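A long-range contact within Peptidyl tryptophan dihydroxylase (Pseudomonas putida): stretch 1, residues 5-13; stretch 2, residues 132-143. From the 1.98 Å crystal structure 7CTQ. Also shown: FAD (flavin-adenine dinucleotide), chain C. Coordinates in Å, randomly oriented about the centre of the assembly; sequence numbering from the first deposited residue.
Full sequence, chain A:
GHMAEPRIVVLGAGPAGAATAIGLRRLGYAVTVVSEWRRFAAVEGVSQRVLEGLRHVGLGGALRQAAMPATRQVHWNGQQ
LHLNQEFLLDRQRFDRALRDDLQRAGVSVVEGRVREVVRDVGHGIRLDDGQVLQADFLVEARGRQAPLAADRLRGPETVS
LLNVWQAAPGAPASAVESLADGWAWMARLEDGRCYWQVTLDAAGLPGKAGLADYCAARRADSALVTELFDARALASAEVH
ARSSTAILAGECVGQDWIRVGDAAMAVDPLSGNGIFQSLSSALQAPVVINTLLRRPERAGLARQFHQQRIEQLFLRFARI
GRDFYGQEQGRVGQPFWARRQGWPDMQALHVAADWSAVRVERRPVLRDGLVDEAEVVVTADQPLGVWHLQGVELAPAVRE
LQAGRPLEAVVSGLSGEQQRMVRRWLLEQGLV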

# COMPACT_ATOMS: atom_id res chain seq x y z
N GLU A 5 -30.98 0.57 6.55
CA GLU A 5 -29.61 0.95 6.24
C GLU A 5 -28.63 -0.15 6.64
O GLU A 5 -28.74 -0.72 7.73
CB GLU A 5 -29.23 2.25 6.95
CG GLU A 5 -29.78 3.50 6.31
CD GLU A 5 -29.78 4.68 7.26
OE1 GLU A 5 -30.85 4.96 7.85
OE2 GLU A 5 -28.72 5.32 7.42
N PRO A 6 -27.65 -0.44 5.78
CA PRO A 6 -26.74 -1.56 6.05
C PRO A 6 -25.77 -1.24 7.18
O PRO A 6 -25.31 -0.11 7.33
CB PRO A 6 -26.00 -1.73 4.72
CG PRO A 6 -26.02 -0.35 4.11
CD PRO A 6 -27.32 0.27 4.52
N ARG A 7 -25.46 -2.27 7.96
CA ARG A 7 -24.50 -2.16 9.05
C ARG A 7 -23.10 -2.45 8.50
O ARG A 7 -22.77 -3.60 8.22
CB ARG A 7 -24.85 -3.14 10.17
CG ARG A 7 -25.72 -2.56 11.27
CD ARG A 7 -25.49 -3.27 12.60
NE ARG A 7 -24.10 -3.24 13.04
CZ ARG A 7 -23.66 -2.54 14.08
NH1 ARG A 7 -24.51 -1.82 14.80
NH2 ARG A 7 -22.37 -2.57 14.41
N ILE A 8 -22.28 -1.41 8.36
CA ILE A 8 -20.92 -1.57 7.84
C ILE A 8 -19.95 -1.49 9.00
O ILE A 8 -19.88 -0.47 9.70
CB ILE A 8 -20.58 -0.50 6.79
CG1 ILE A 8 -21.54 -0.57 5.60
CG2 ILE A 8 -19.13 -0.69 6.35
CD1 ILE A 8 -21.51 0.66 4.72
N VAL A 9 -19.17 -2.55 9.20
CA VAL A 9 -18.14 -2.58 10.24
C VAL A 9 -16.79 -2.77 9.58
O VAL A 9 -16.61 -3.69 8.77
CB VAL A 9 -18.40 -3.69 11.27
CG1 VAL A 9 -17.33 -3.64 12.35
CG2 VAL A 9 -19.81 -3.56 11.87
N VAL A 10 -15.84 -1.91 9.94
CA VAL A 10 -14.45 -1.97 9.49
C VAL A 10 -13.60 -2.52 10.63
O VAL A 10 -13.65 -1.99 11.75
CB VAL A 10 -13.94 -0.59 9.06
CG1 VAL A 10 -12.44 -0.64 8.72
CG2 VAL A 10 -14.77 -0.03 7.88
N LEU A 11 -12.80 -3.55 10.35
CA LEU A 11 -11.87 -4.12 11.32
C LEU A 11 -10.48 -3.55 11.08
O LEU A 11 -9.87 -3.82 10.03
CB LEU A 11 -11.83 -5.64 11.24
CG LEU A 11 -13.16 -6.35 11.05
CD1 LEU A 11 -12.96 -7.86 10.99
CD2 LEU A 11 -14.12 -5.97 12.17
N GLY A 12 -9.97 -2.80 12.05
CA GLY A 12 -8.63 -2.24 11.96
C GLY A 12 -8.64 -0.76 11.60
O GLY A 12 -9.35 -0.34 10.68
N ALA A 13 -7.86 0.03 12.33
CA ALA A 13 -7.88 1.47 12.16
C ALA A 13 -6.50 2.00 11.81
O ALA A 13 -6.05 3.01 12.36
CB ALA A 13 -8.40 2.17 13.42
N VAL A 132 -20.27 -8.97 20.79
CA VAL A 132 -20.51 -9.48 19.45
C VAL A 132 -21.17 -8.36 18.66
O VAL A 132 -22.28 -7.93 18.99
CB VAL A 132 -21.39 -10.74 19.46
CG1 VAL A 132 -21.72 -11.17 18.03
CG2 VAL A 132 -20.68 -11.86 20.20
N LEU A 133 -20.48 -7.88 17.63
CA LEU A 133 -21.00 -6.84 16.75
C LEU A 133 -21.44 -7.46 15.43
O LEU A 133 -20.67 -8.19 14.79
CB LEU A 133 -19.97 -5.74 16.52
CG LEU A 133 -19.35 -5.19 17.81
CD1 LEU A 133 -17.96 -4.60 17.57
CD2 LEU A 133 -20.27 -4.16 18.46
N GLN A 134 -22.68 -7.18 15.03
CA GLN A 134 -23.23 -7.73 13.80
C GLN A 134 -22.93 -6.78 12.64
O GLN A 134 -23.10 -5.56 12.77
CB GLN A 134 -24.74 -7.95 13.93
CG GLN A 134 -25.38 -8.66 12.73
CD GLN A 134 -26.08 -7.71 11.75
OE1 GLN A 134 -25.98 -6.48 11.88
NE2 GLN A 134 -26.78 -8.28 10.78
N ALA A 135 -22.47 -7.34 11.52
CA ALA A 135 -22.17 -6.56 10.33
C ALA A 135 -22.90 -7.15 9.14
O ALA A 135 -22.85 -8.36 8.91
CB ALA A 135 -20.66 -6.54 10.05
N ASP A 136 -23.61 -6.28 8.40
CA ASP A 136 -24.11 -6.66 7.09
C ASP A 136 -23.00 -6.62 6.04
O ASP A 136 -23.07 -7.36 5.05
CB ASP A 136 -25.25 -5.73 6.66
CG ASP A 136 -26.50 -5.94 7.48
OD1 ASP A 136 -27.05 -7.07 7.47
OD2 ASP A 136 -26.93 -4.98 8.15
N PHE A 137 -22.00 -5.76 6.25
CA PHE A 137 -20.83 -5.65 5.38
C PHE A 137 -19.58 -5.46 6.22
O PHE A 137 -19.54 -4.59 7.10
CB PHE A 137 -20.95 -4.50 4.38
CG PHE A 137 -19.98 -4.61 3.23
CD1 PHE A 137 -18.65 -4.25 3.40
CD2 PHE A 137 -20.39 -5.11 2.00
CE1 PHE A 137 -17.74 -4.38 2.34
CE2 PHE A 137 -19.50 -5.23 0.94
CZ PHE A 137 -18.18 -4.88 1.11
N LEU A 138 -18.54 -6.23 5.91
CA LEU A 138 -17.29 -6.22 6.65
C LEU A 138 -16.15 -5.69 5.78
O LEU A 138 -15.91 -6.21 4.68
CB LEU A 138 -16.96 -7.63 7.14
CG LEU A 138 -15.74 -7.75 8.05
CD1 LEU A 138 -16.15 -7.30 9.43
CD2 LEU A 138 -15.23 -9.18 8.08
N VAL A 139 -15.44 -4.68 6.26
CA VAL A 139 -14.18 -4.25 5.67
C VAL A 139 -13.04 -4.84 6.50
O VAL A 139 -12.89 -4.50 7.68
CB VAL A 139 -14.06 -2.72 5.59
CG1 VAL A 139 -12.75 -2.31 4.94
CG2 VAL A 139 -15.26 -2.11 4.88
N GLU A 140 -12.23 -5.70 5.88
CA GLU A 140 -11.06 -6.29 6.54
C GLU A 140 -9.86 -5.38 6.29
O GLU A 140 -9.38 -5.27 5.15
CB GLU A 140 -10.80 -7.69 6.02
CG GLU A 140 -9.47 -8.24 6.47
CD GLU A 140 -9.43 -8.38 7.97
OE1 GLU A 140 -10.10 -9.29 8.48
OE2 GLU A 140 -8.74 -7.57 8.63
N ALA A 141 -9.38 -4.75 7.35
CA ALA A 141 -8.34 -3.75 7.24
C ALA A 141 -7.34 -3.90 8.37
O ALA A 141 -6.79 -2.91 8.86
CB ALA A 141 -8.93 -2.34 7.22
N ARG A 142 -7.10 -5.13 8.81
CA ARG A 142 -6.17 -5.35 9.91
C ARG A 142 -4.73 -5.53 9.46
O ARG A 142 -3.93 -6.10 10.20
CB ARG A 142 -6.60 -6.55 10.76
CG ARG A 142 -7.96 -6.37 11.42
CD ARG A 142 -8.28 -7.57 12.27
NE ARG A 142 -9.28 -8.40 11.61
CZ ARG A 142 -9.29 -9.72 11.67
NH1 ARG A 142 -8.35 -10.36 12.36
NH2 ARG A 142 -10.24 -10.41 11.04
N GLY A 143 -4.39 -5.05 8.26
CA GLY A 143 -3.00 -5.06 7.85
C GLY A 143 -2.46 -6.47 7.67
O GLY A 143 -3.19 -7.41 7.35
PA FAD C . -1.98 -1.26 9.61
O1A FAD C . -1.37 0.08 9.54
O2A FAD C . -1.01 -2.34 10.08
O5B FAD C . -3.30 -1.18 10.44
C5B FAD C . -3.90 -2.36 11.01
C4B FAD C . -4.60 -1.91 12.27
O4B FAD C . -5.42 -2.99 12.77
C3B FAD C . -3.68 -1.49 13.43
O3B FAD C . -4.23 -0.36 14.11
C2B FAD C . -3.63 -2.75 14.30
O2B FAD C . -3.42 -2.47 15.68
C1B FAD C . -5.04 -3.29 14.10
N9A FAD C . -5.24 -4.71 14.34
C8A FAD C . -4.42 -5.76 14.04
N7A FAD C . -4.89 -6.94 14.37
C5A FAD C . -6.11 -6.64 14.96
C6A FAD C . -7.10 -7.44 15.55
N6A FAD C . -7.03 -8.76 15.65
N1A FAD C . -8.21 -6.82 16.05
C2A FAD C . -8.29 -5.49 15.96
N3A FAD C . -7.41 -4.64 15.42
C4A FAD C . -6.34 -5.27 14.94
N1 FAD C . 5.37 2.34 5.33
C2 FAD C . 5.84 3.61 5.16
O2 FAD C . 5.15 4.50 4.66
N3 FAD C . 7.12 3.93 5.58
C4 FAD C . 8.01 3.06 6.18
O4 FAD C . 9.12 3.47 6.52
C4X FAD C . 7.51 1.72 6.35
N5 FAD C . 8.29 0.83 6.90
C5X FAD C . 7.81 -0.46 7.06
C6 FAD C . 8.64 -1.42 7.64
C7 FAD C . 8.21 -2.73 7.81
C7M FAD C . 9.13 -3.74 8.44
C8 FAD C . 6.92 -3.09 7.39
C8M FAD C . 6.42 -4.50 7.57
C9 FAD C . 6.09 -2.14 6.82
C9A FAD C . 6.52 -0.83 6.65
N10 FAD C . 5.70 0.16 6.07
C10 FAD C . 6.17 1.45 5.89
C1' FAD C . 4.37 -0.19 5.58
C2' FAD C . 3.23 0.30 6.46
O2' FAD C . 3.42 -0.08 7.82
C3' FAD C . 1.93 -0.31 5.94
O3' FAD C . 1.91 -0.13 4.53
C4' FAD C . 0.64 0.27 6.51
O4' FAD C . 0.75 0.48 7.92
C5' FAD C . -0.53 -0.63 6.21
O5' FAD C . -1.74 0.04 6.59
P FAD C . -3.01 -0.75 7.02
O1P FAD C . -3.40 -1.64 5.83
O2P FAD C . -4.05 0.17 7.55
O3P FAD C . -2.47 -1.71 8.17

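Strands 8-11 and 137-140 lie side by side as parallel neighbours in a sheet, their axes 4.7 Å apart at closest approach and inclined by 18°. The backbone ladder is formed by alternate residues of the first stretch: Val9 N donates to Phe137 O (3.0 Å), Val139 N to Val9 O (2.9 Å), Leu11 N to Val139 O (2.8 Å) and Ala141 N to Leu11 O (2.9 Å). Between these rungs, the CA atoms of Ile8 and Val10 approach Phe137 O (3.4 Å) and Val139 O (3.5 Å), respectively, in CA-H...O contacts. In all, 752 Å² is buried between the stretches.

On the face carrying Ile8, Val10, Phe137 and Val139, beta-branched residues pack compactly. Both valines adopt t rotamers, and Val10 CG2 reaches Val139 CB at 3.6 Å. Ile8, in the m,t conformation, meets Phe137 CB through CG1 (4.2 Å) and Val139 CG2 through its own CG2 (4.4 Å). Phe137, with chi1 at -163°, carries the end of its side chain away from the first stretch, so its contact with Ile8 is made at CB rather than by the ring.

The other face is filled differently. Val9, also t, places CG2 3.6 Å from Ala135 CB, the small alanine contributing its single methyl group. Leu11 (m,t) has the most covered surface of the contact; its CG lies 3.5 Å from CD1 of Leu138, whose t,p rotamer brings the end of its side chain nearer. Leu11 CD1 also packs 3.7 Å from Arg142 NH2. That charge is paired within its own stretch, through a salt bridge from Arg142 NH2 to Glu140 OE1 (2.8 Å), while Glu140 OE2 accepts a hydrogen bond from Arg142 N (2.9 Å). The bent t,p conformation of Glu140 thus serves both ends of the same neighbour.

Polar groups secure the end of the contact at Arg7. Asp136, with chi1 m, turns OD2 to accept from Arg7 N (3.1 Å), while Arg7 O receives Phe137 N (3.0 Å) and, weakly, Asp136 N (2.8 Å). The Arg7 side chain, its chi1 off-well at -93°, extends along the second stretch; its NE makes a short but weak hydrogen bond to Gln134 O (2.5 Å).

At the opposite end, Gly12 suits its place by lacking a side chain: an ideal CB would lie 2.3 Å from Ala141 O, and its phi/psi of 103/133° would also jam a CB against the preceding carbonyl. Its bare CA lies 3.4 Å from FAD O4B.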